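Isomerase/lactonizing enzyme (Agrobacterium fabrum str. C58, PDB 2NQL) belongs to the mandelate racemase and muconate lactonizing enzyme branch of the enolase superfamily and holds a sodium ion in its barrel domain. Local coordinates at residues E266-R269 / D273-A276; P288-G291 / N297-R300; D104-M109 / G113-F118. All blocks are in the same frame, centred on the assembly; numbering follows the deposited sequence. Where two conformers were deposited one is given.

Contact 1: E266-R269 / D273-A276; sequences EEWR and DMRA. With NA (sodium ion), chain G.
Trp-268 and Asp-273 make the centre of a buried loop-to-helix contact in the barrel domain, where the chain leaving strand 262-264 turns into helix 271-278. The first turn of that helix lies along one face of the indole. Asp-273 CB sits above the five-membered ring, 3.7 Å from Trp-268 CG, while Met-274 CA stands over the six-membered ring, 3.8 Å from its centroid and 19° off the normal. Met-274 CB touches Trp-268 CZ3 at 3.5 Å. Beyond it the side chain runs out past the CZ3 rim: CG is anti to the backbone N (chi1 -179°) and the chain stays extended, which places SD obliquely to the ring, a Met-aromatic contact at 5.3 Å from the centroid of the six-membered ring.

One direct hydrogen bond joins the two segments. Arg-269 N gives its hydrogen to Asp-273 OD2 over 2.7 Å, a fairly straight bond (158°) that reaches the anti side of the carboxylate somewhat out of its plane. The same oxygen also accepts from Thr-270 N, so two consecutive backbone amides grip it and tie the loop to the helix. The guanidinium of Arg-269 heads elsewhere, to Gly-117 O and to Arg-112 O of the second subunit.

At the start of the loop, Glu-266 OE1 binds the sodium ion at 2.1 Å, with Glu-240 as the other protein ligand. Water 1, 2.9 Å from the sodium ion, also accepts from Glu-266 N at 3.1 Å, so this residue meets the site with both its backbone and its carboxylate.

Val-286 of strand 285-286 touches both Trp-268 and Met-274, and helix 295-308 packs against Met-274 through Ile-301, Leu-304 and Ala-305.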
loop_
_atom_site.group_PDB
_atom_site.type_symbol
_atom_site.label_atom_id
_atom_site.label_comp_id
_atom_site.label_asym_id
_atom_site.label_seq_id
_atom_site.Cartn_x
_atom_site.Cartn_y
_atom_site.Cartn_z
ATOM N N GLU A 266 -14.163 2.474 1.404
ATOM C CA GLU A 266 -13.605 2.741 2.739
ATOM C C GLU A 266 -12.121 2.389 2.820
ATOM O O GLU A 266 -11.359 3.045 3.541
ATOM C CB GLU A 266 -14.389 2.012 3.828
ATOM C CG GLU A 266 -14.127 0.502 3.880
ATOM C CD GLU A 266 -14.851 -0.156 5.002
ATOM O OE1 GLU A 266 -16.095 -0.093 4.963
ATOM O OE2 GLU A 266 -14.204 -0.704 5.918
ATOM N N GLU A 267 -11.705 1.395 2.031
ATOM C CA GLU A 267 -10.339 0.893 2.132
ATOM C C GLU A 267 -9.431 1.477 1.032
ATOM O O GLU A 267 -8.262 1.125 0.932
ATOM C CB GLU A 267 -10.359 -0.630 2.084
ATOM C CG GLU A 267 -10.644 -1.210 0.687
ATOM C CD GLU A 267 -12.124 -1.449 0.382
ATOM O OE1 GLU A 267 -12.974 -0.630 0.766
ATOM O OE2 GLU A 267 -12.455 -2.470 -0.258
ATOM N N TRP A 268 -9.977 2.386 0.227
ATOM C CA TRP A 268 -9.156 3.165 -0.718
ATOM C C TRP A 268 -8.222 4.116 0.006
ATOM O O TRP A 268 -8.354 4.324 1.220
ATOM C CB TRP A 268 -10.040 3.953 -1.673
ATOM C CG TRP A 268 -10.869 3.116 -2.573
ATOM C CD1 TRP A 268 -10.759 1.779 -2.814
ATOM C CD2 TRP A 268 -11.952 3.581 -3.369
ATOM N NE1 TRP A 268 -11.720 1.380 -3.711
ATOM C CE2 TRP A 268 -12.466 2.468 -4.069
ATOM C CE3 TRP A 268 -12.560 4.835 -3.539
ATOM C CZ2 TRP A 268 -13.562 2.568 -4.938
ATOM C CZ3 TRP A 268 -13.657 4.928 -4.405
ATOM C CH2 TRP A 268 -14.127 3.806 -5.101
ATOM N N ARG A 269 -7.286 4.715 -0.734
ATOM C CA ARG A 269 -6.458 5.769 -0.167
ATOM C C ARG A 269 -6.518 7.089 -0.956
ATOM O O ARG A 269 -6.416 8.147 -0.374
ATOM C CB ARG A 269 -4.991 5.293 -0.019
ATOM C CG ARG A 269 -4.783 4.080 0.912
ATOM C CD ARG A 269 -5.147 4.401 2.355
ATOM N NE ARG A 269 -4.682 3.372 3.295
ATOM C CZ ARG A 269 -5.360 2.267 3.587
ATOM N NH1 ARG A 269 -6.553 2.014 3.039
ATOM N NH2 ARG A 269 -4.836 1.395 4.430
ATOM N N ASP A 273 -7.250 5.194 -6.682
ATOM C CA ASP A 273 -8.006 3.995 -6.353
ATOM C C ASP A 273 -9.426 4.069 -6.860
ATOM O O ASP A 273 -9.957 3.071 -7.334
ATOM C CB ASP A 273 -8.000 3.771 -4.837
ATOM C CG ASP A 273 -6.596 3.627 -4.308
ATOM O OD1 ASP A 273 -5.799 2.982 -5.012
ATOM O OD2 ASP A 273 -6.274 4.143 -3.224
ATOM N N MET A 274 -10.037 5.241 -6.725
ATOM C CA MET A 274 -11.398 5.440 -7.217
ATOM C C MET A 274 -11.468 5.292 -8.739
ATOM O O MET A 274 -12.348 4.580 -9.253
ATOM C CB MET A 274 -11.920 6.805 -6.800
ATOM C CG MET A 274 -13.341 7.056 -7.255
ATOM S SD MET A 274 -14.011 8.472 -6.405
ATOM C CE MET A 274 -15.563 8.671 -7.288
ATOM N N ARG A 275 -10.538 5.949 -9.436
ATOM C CA ARG A 275 -10.437 5.873 -10.911
ATOM C C ARG A 275 -10.393 4.461 -11.460
ATOM O O ARG A 275 -11.072 4.157 -12.434
ATOM C CB ARG A 275 -9.234 6.661 -11.427
ATOM C CG ARG A 275 -9.290 8.136 -11.169
ATOM C CD ARG A 275 -8.140 8.918 -11.788
ATOM N NE ARG A 275 -8.155 10.303 -11.312
ATOM C CZ ARG A 275 -8.944 11.273 -11.779
ATOM N NH1 ARG A 275 -9.797 11.042 -12.774
ATOM N NH2 ARG A 275 -8.874 12.488 -11.247
ATOM N N ALA A 276 -9.613 3.591 -10.824
ATOM C CA ALA A 276 -9.540 2.181 -11.207
ATOM C C ALA A 276 -10.882 1.447 -11.157
ATOM O O ALA A 276 -11.119 0.541 -11.963
ATOM C CB ALA A 276 -8.487 1.457 -10.370
HETATM NA NA NA G . -17.804 1.132 4.502
HETATM O O HOH W 1 -16.821 0.865 1.776
HETATM O O HOH W 2 -19.139 2.896 5.360
#

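Contact 2: P288-G291 / N297-R300; sequences PEMG and NFIR
The 297-300 segment meets Pro-288 and Met-290 through a single side chain, Phe-298, held between them. In sequence order, Asn-297 comes first and faces other parts of the fold, its ND2 giving hydrogen bonds to Lys-293 O and Tyr-102 OH.

Phe-298 follows, and its CG lies anti to the backbone N (chi1 -155°), which carries the ring between Pro-288 and Met-290. Over one face comes the methyl end of Met-290: CE is 3.8 Å from the ring centroid and 3.4 Å from Phe-298 CD1, nearer the root of the ring than its far end. The methionine chain bends at both chi2 and chi3 (58° and 71°) and so folds its tip back onto the ring, with SD oblique to it at 5.0 Å from the centroid, a Met-aromatic contact. The opposite face is covered by Pro-288, whose CG stands 4.0 Å from the centroid while its CB touches Phe-298 CE1 at 3.6 Å. Both neighbours run roughly at right angles to the phenyl side chain. Between them Glu-289 turns away: its OE2 accepts from Gly-291 N at 2.8 Å, capping the short helix that starts here, and its OE1 bonds to His-315.

Arg-300 ends the segment, reaching a salt bridge with Asp-103 on the N-terminal domain side.

Phe-298 also touches Ser-327 and Ser-331 of helix 322-331. The arrangement belongs to the enolase-type beta/alpha barrel: the turn after strand 285-286 and the short helix 290-293 pack on Phe-298 of helix 295-308.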
loop_
_atom_site.group_PDB
_atom_site.type_symbol
_atom_site.label_atom_id
_atom_site.label_comp_id
_atom_site.label_asym_id
_atom_site.label_seq_id
_atom_site.Cartn_x
_atom_site.Cartn_y
_atom_site.Cartn_z
ATOM N N PRO A 288 -15.558 7.142 1.429
ATOM C CA PRO A 288 -14.191 7.370 1.872
ATOM C C PRO A 288 -14.063 7.345 3.401
ATOM O O PRO A 288 -14.979 7.750 4.121
ATOM C CB PRO A 288 -13.873 8.772 1.332
ATOM C CG PRO A 288 -15.204 9.440 1.138
ATOM C CD PRO A 288 -16.091 8.319 0.705
ATOM N N GLU A 289 -12.927 6.848 3.864
ATOM C CA GLU A 289 -12.551 6.889 5.249
ATOM C C GLU A 289 -11.421 7.883 5.479
ATOM O O GLU A 289 -10.269 7.667 5.058
ATOM C CB GLU A 289 -12.177 5.475 5.731
ATOM C CG GLU A 289 -11.570 5.412 7.175
ATOM C CD GLU A 289 -12.365 6.232 8.199
ATOM O OE1 GLU A 289 -13.551 5.902 8.440
ATOM O OE2 GLU A 289 -11.803 7.209 8.768
ATOM N N MET A 290 -11.753 8.975 6.169
ATOM C CA MET A 290 -10.820 10.086 6.340
ATOM C C MET A 290 -9.518 9.645 7.038
ATOM O O MET A 290 -8.439 10.159 6.719
ATOM C CB MET A 290 -11.484 11.187 7.174
ATOM C CG MET A 290 -10.570 12.331 7.548
ATOM S SD MET A 290 -9.814 13.206 6.145
ATOM C CE MET A 290 -11.226 14.059 5.463
ATOM N N GLY A 291 -9.611 8.701 7.982
ATOM C CA GLY A 291 -8.428 8.251 8.723
ATOM C C GLY A 291 -7.376 7.558 7.855
ATOM O O GLY A 291 -6.193 7.540 8.206
ATOM N N ASN A 297 -6.867 14.193 -0.058
ATOM C CA ASN A 297 -7.413 13.033 -0.776
ATOM C C ASN A 297 -8.918 12.945 -0.803
ATOM O O ASN A 297 -9.510 12.580 -1.811
ATOM C CB ASN A 297 -6.829 11.715 -0.222
ATOM C CG ASN A 297 -5.446 11.412 -0.797
ATOM O OD1 ASN A 297 -5.208 11.611 -1.991
ATOM N ND2 ASN A 297 -4.544 10.904 0.043
ATOM N N PHE A 298 -9.527 13.267 0.334
ATOM C CA PHE A 298 -10.971 13.178 0.504
ATOM C C PHE A 298 -11.625 14.191 -0.452
ATOM O O PHE A 298 -12.566 13.834 -1.161
ATOM C CB PHE A 298 -11.259 13.521 1.957
ATOM C CG PHE A 298 -12.528 12.965 2.514
ATOM C CD1 PHE A 298 -12.513 11.796 3.291
ATOM C CD2 PHE A 298 -13.723 13.684 2.380
ATOM C CE1 PHE A 298 -13.680 11.329 3.888
ATOM C CE2 PHE A 298 -14.905 13.216 2.958
ATOM C CZ PHE A 298 -14.883 12.046 3.713
ATOM N N ILE A 299 -11.094 15.421 -0.508
ATOM C CA ILE A 299 -11.615 16.499 -1.359
ATOM C C ILE A 299 -11.542 16.113 -2.854
ATOM O O ILE A 299 -12.468 16.336 -3.630
ATOM C CB ILE A 299 -10.850 17.845 -1.053
ATOM C CG1 ILE A 299 -11.346 18.478 0.258
ATOM C CG2 ILE A 299 -10.949 18.852 -2.187
ATOM C CD1 ILE A 299 -12.868 18.475 0.432
ATOM N N ARG A 300 -10.423 15.516 -3.248
ATOM C CA ARG A 300 -10.260 15.033 -4.639
ATOM C C ARG A 300 -11.176 13.864 -5.004
ATOM O O ARG A 300 -11.699 13.820 -6.113
ATOM C CB ARG A 300 -8.795 14.686 -4.931
ATOM C CG ARG A 300 -7.869 15.869 -4.743
ATOM C CD ARG A 300 -6.388 15.465 -4.797
ATOM N NE ARG A 300 -5.536 16.657 -4.788
ATOM C CZ ARG A 300 -4.208 16.654 -4.668
ATOM N NH1 ARG A 300 -3.557 15.506 -4.500
ATOM N NH2 ARG A 300 -3.536 17.811 -4.674
#

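Contact 3: D104-M109 / G113-F118; sequences DLYDMM and GYTGGF
Tyr-106 OH has two hydrogen-bond partners: water 3, which gives it a hydrogen at 2.8 Å, and Glu-246 OE2 of the second subunit. The same water donates to Thr-115 O at 2.9 Å, so it bridges Tyr-106 of helix 98-109 to the loop at Thr-115. Thr-115 O itself lies at the edge of the tyrosine ring, in its plane, and Thr-115 CG2 presses on Tyr-106 OH at 3.3 Å. A second water bridge joins the backbones: water 4, over one face of the Tyr-106 ring and offset toward its rim, donates both to Tyr-106 O and, at 2.6 Å, to Tyr-114 O.

By comparison the direct backbone link is weak, Tyr-114 N to Met-109 O at 3.5 Å. That carbonyl oxygen also sits in plane at the edge of the Tyr-114 ring. Bends at chi2 and chi3 (-65° and -86°) curl the methionine so that Met-109 CE comes 3.6 Å from Tyr-114 CD2, oblique to the ring, with the sulfur completing a Met-aromatic contact. An inverse gamma turn is centred on Tyr-114, with a weak Thr-115 N to Gly-113 O bond across it.

The second subunit covers this interhelical loop: Tyr-114 stacks on its Phe-118 and bonds to its Asp-121. Within the chain, Leu-105 and Tyr-106 pack on Leu-123, and Met-108 and Met-109 on Tyr-119, of helix 117-138; Met-108 meets Leu-86 and Phe-89 of helix 75-90.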
loop_
_atom_site.group_PDB
_atom_site.type_symbol
_atom_site.label_atom_id
_atom_site.label_comp_id
_atom_site.label_asym_id
_atom_site.label_seq_id
_atom_site.Cartn_x
_atom_site.Cartn_y
_atom_site.Cartn_z
ATOM N N ASP A 104 3.954 16.664 -2.361
ATOM C CA ASP A 104 5.405 16.430 -2.242
ATOM C C ASP A 104 5.762 15.163 -1.471
ATOM O O ASP A 104 6.639 14.405 -1.893
ATOM C CB ASP A 104 6.109 17.632 -1.616
ATOM C CG ASP A 104 6.208 18.822 -2.580
ATOM O OD1 ASP A 104 5.877 18.660 -3.777
ATOM O OD2 ASP A 104 6.583 19.908 -2.113
ATOM N N LEU A 105 5.077 14.934 -0.348
ATOM C CA LEU A 105 5.339 13.740 0.468
ATOM C C LEU A 105 4.939 12.489 -0.268
ATOM O O LEU A 105 5.678 11.492 -0.242
ATOM C CB LEU A 105 4.606 13.826 1.836
ATOM C CG LEU A 105 4.958 15.003 2.743
ATOM C CD1 LEU A 105 4.126 14.954 4.053
ATOM C CD2 LEU A 105 6.441 15.065 3.045
ATOM N N TYR A 106 3.773 12.524 -0.915
ATOM C CA TYR A 106 3.317 11.405 -1.732
ATOM C C TYR A 106 4.335 11.049 -2.810
ATOM O O TYR A 106 4.694 9.869 -3.002
ATOM C CB TYR A 106 1.950 11.706 -2.351
ATOM C CG TYR A 106 1.365 10.558 -3.124
ATOM C CD1 TYR A 106 0.705 9.513 -2.476
ATOM C CD2 TYR A 106 1.437 10.526 -4.525
ATOM C CE1 TYR A 106 0.147 8.454 -3.216
ATOM C CE2 TYR A 106 0.913 9.473 -5.252
ATOM C CZ TYR A 106 0.258 8.453 -4.614
ATOM O OH TYR A 106 -0.271 7.446 -5.373
ATOM N N ASP A 107 4.795 12.080 -3.511
ATOM C CA ASP A 107 5.807 11.897 -4.573
ATOM C C ASP A 107 7.118 11.234 -4.145
ATOM O O ASP A 107 7.786 10.633 -4.990
ATOM C CB ASP A 107 6.116 13.246 -5.229
ATOM C CG ASP A 107 5.033 13.693 -6.159
ATOM O OD1 ASP A 107 4.079 12.924 -6.404
ATOM O OD2 ASP A 107 5.131 14.834 -6.651
ATOM N N MET A 108 7.488 11.334 -2.864
ATOM C CA MET A 108 8.760 10.780 -2.378
ATOM C C MET A 108 8.870 9.268 -2.606
ATOM O O MET A 108 9.960 8.763 -2.852
ATOM C CB MET A 108 9.026 11.093 -0.905
ATOM C CG MET A 108 9.230 12.580 -0.578
ATOM S SD MET A 108 10.174 12.828 0.908
ATOM C CE MET A 108 8.954 12.275 2.142
ATOM N N MET A 109 7.740 8.552 -2.519
ATOM C CA MET A 109 7.770 7.102 -2.501
ATOM C C MET A 109 6.859 6.453 -3.526
ATOM O O MET A 109 6.799 5.236 -3.606
ATOM C CB MET A 109 7.455 6.580 -1.081
ATOM C CG MET A 109 8.554 6.881 -0.035
ATOM S SD MET A 109 10.143 6.047 -0.341
ATOM C CE MET A 109 9.839 4.472 0.462
ATOM N N GLY A 113 5.990 2.171 -5.264
ATOM C CA GLY A 113 4.725 1.428 -5.089
ATOM C C GLY A 113 4.075 1.648 -3.718
ATOM O O GLY A 113 3.131 0.940 -3.354
ATOM N N TYR A 114 4.569 2.623 -2.969
ATOM C CA TYR A 114 3.982 2.977 -1.659
ATOM C C TYR A 114 2.899 4.047 -1.828
ATOM O O TYR A 114 2.960 5.134 -1.257
ATOM C CB TYR A 114 5.045 3.378 -0.629
ATOM C CG TYR A 114 6.167 2.371 -0.487
ATOM C CD1 TYR A 114 6.033 1.281 0.352
ATOM C CD2 TYR A 114 7.339 2.486 -1.238
ATOM C CE1 TYR A 114 7.048 0.326 0.477
ATOM C CE2 TYR A 114 8.357 1.564 -1.123
ATOM C CZ TYR A 114 8.215 0.481 -0.267
ATOM O OH TYR A 114 9.239 -0.428 -0.171
ATOM N N THR A 115 1.895 3.694 -2.607
ATOM C CA THR A 115 0.880 4.625 -3.059
ATOM C C THR A 115 -0.386 4.517 -2.180
ATOM O O THR A 115 -1.394 5.146 -2.450
ATOM C CB THR A 115 0.521 4.322 -4.508
ATOM O OG1 THR A 115 0.284 2.908 -4.686
ATOM C CG2 THR A 115 1.707 4.773 -5.410
ATOM N N GLY A 116 -0.322 3.692 -1.148
ATOM C CA GLY A 116 -1.502 3.487 -0.294
ATOM C C GLY A 116 -1.113 3.000 1.077
ATOM O O GLY A 116 -0.139 3.480 1.660
ATOM N N GLY A 117 -1.878 2.032 1.590
ATOM C CA GLY A 117 -1.546 1.353 2.848
ATOM C C GLY A 117 -1.127 2.244 4.004
ATOM O O GLY A 117 -1.757 3.281 4.266
ATOM N N PHE A 118 -0.034 1.865 4.675
ATOM C CA PHE A 118 0.485 2.630 5.807
ATOM C C PHE A 118 1.100 3.959 5.409
ATOM O O PHE A 118 1.093 4.890 6.191
ATOM C CB PHE A 118 1.516 1.812 6.589
ATOM C CG PHE A 118 0.908 0.608 7.269
ATOM C CD1 PHE A 118 0.184 0.764 8.441
ATOM C CD2 PHE A 118 1.048 -0.673 6.701
ATOM C CE1 PHE A 118 -0.405 -0.353 9.077
ATOM C CE2 PHE A 118 0.476 -1.786 7.322
ATOM C CZ PHE A 118 -0.267 -1.616 8.509
HETATM O O HOH W 3 -2.661 6.179 -4.825
HETATM O O HOH W 4 3.773 7.224 -2.489
#

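How the contacts relate
Contact 1 touches both of the others, its centre 10 Å from that of contact 2 and 14 Å from that of contact 3. Near the sodium site, Glu-266 O of contact 1 packs on Glu-289 CB of contact 2 (3.4 Å), and the Glu-289 side chain comes to about 7 Å from the ion. Toward contact 3, Arg-269 NE reaches Gly-117 O at 3.1 Å, a probable hydrogen bond joining the barrel to the N-terminal domain. The same arginine forms a cation-pi pair with Tyr-114 of the second subunit, so contacts 1 and 3 meet again across the dimer. Contacts 2 and 3 do not touch, their nearest atoms being about 6 Å apart.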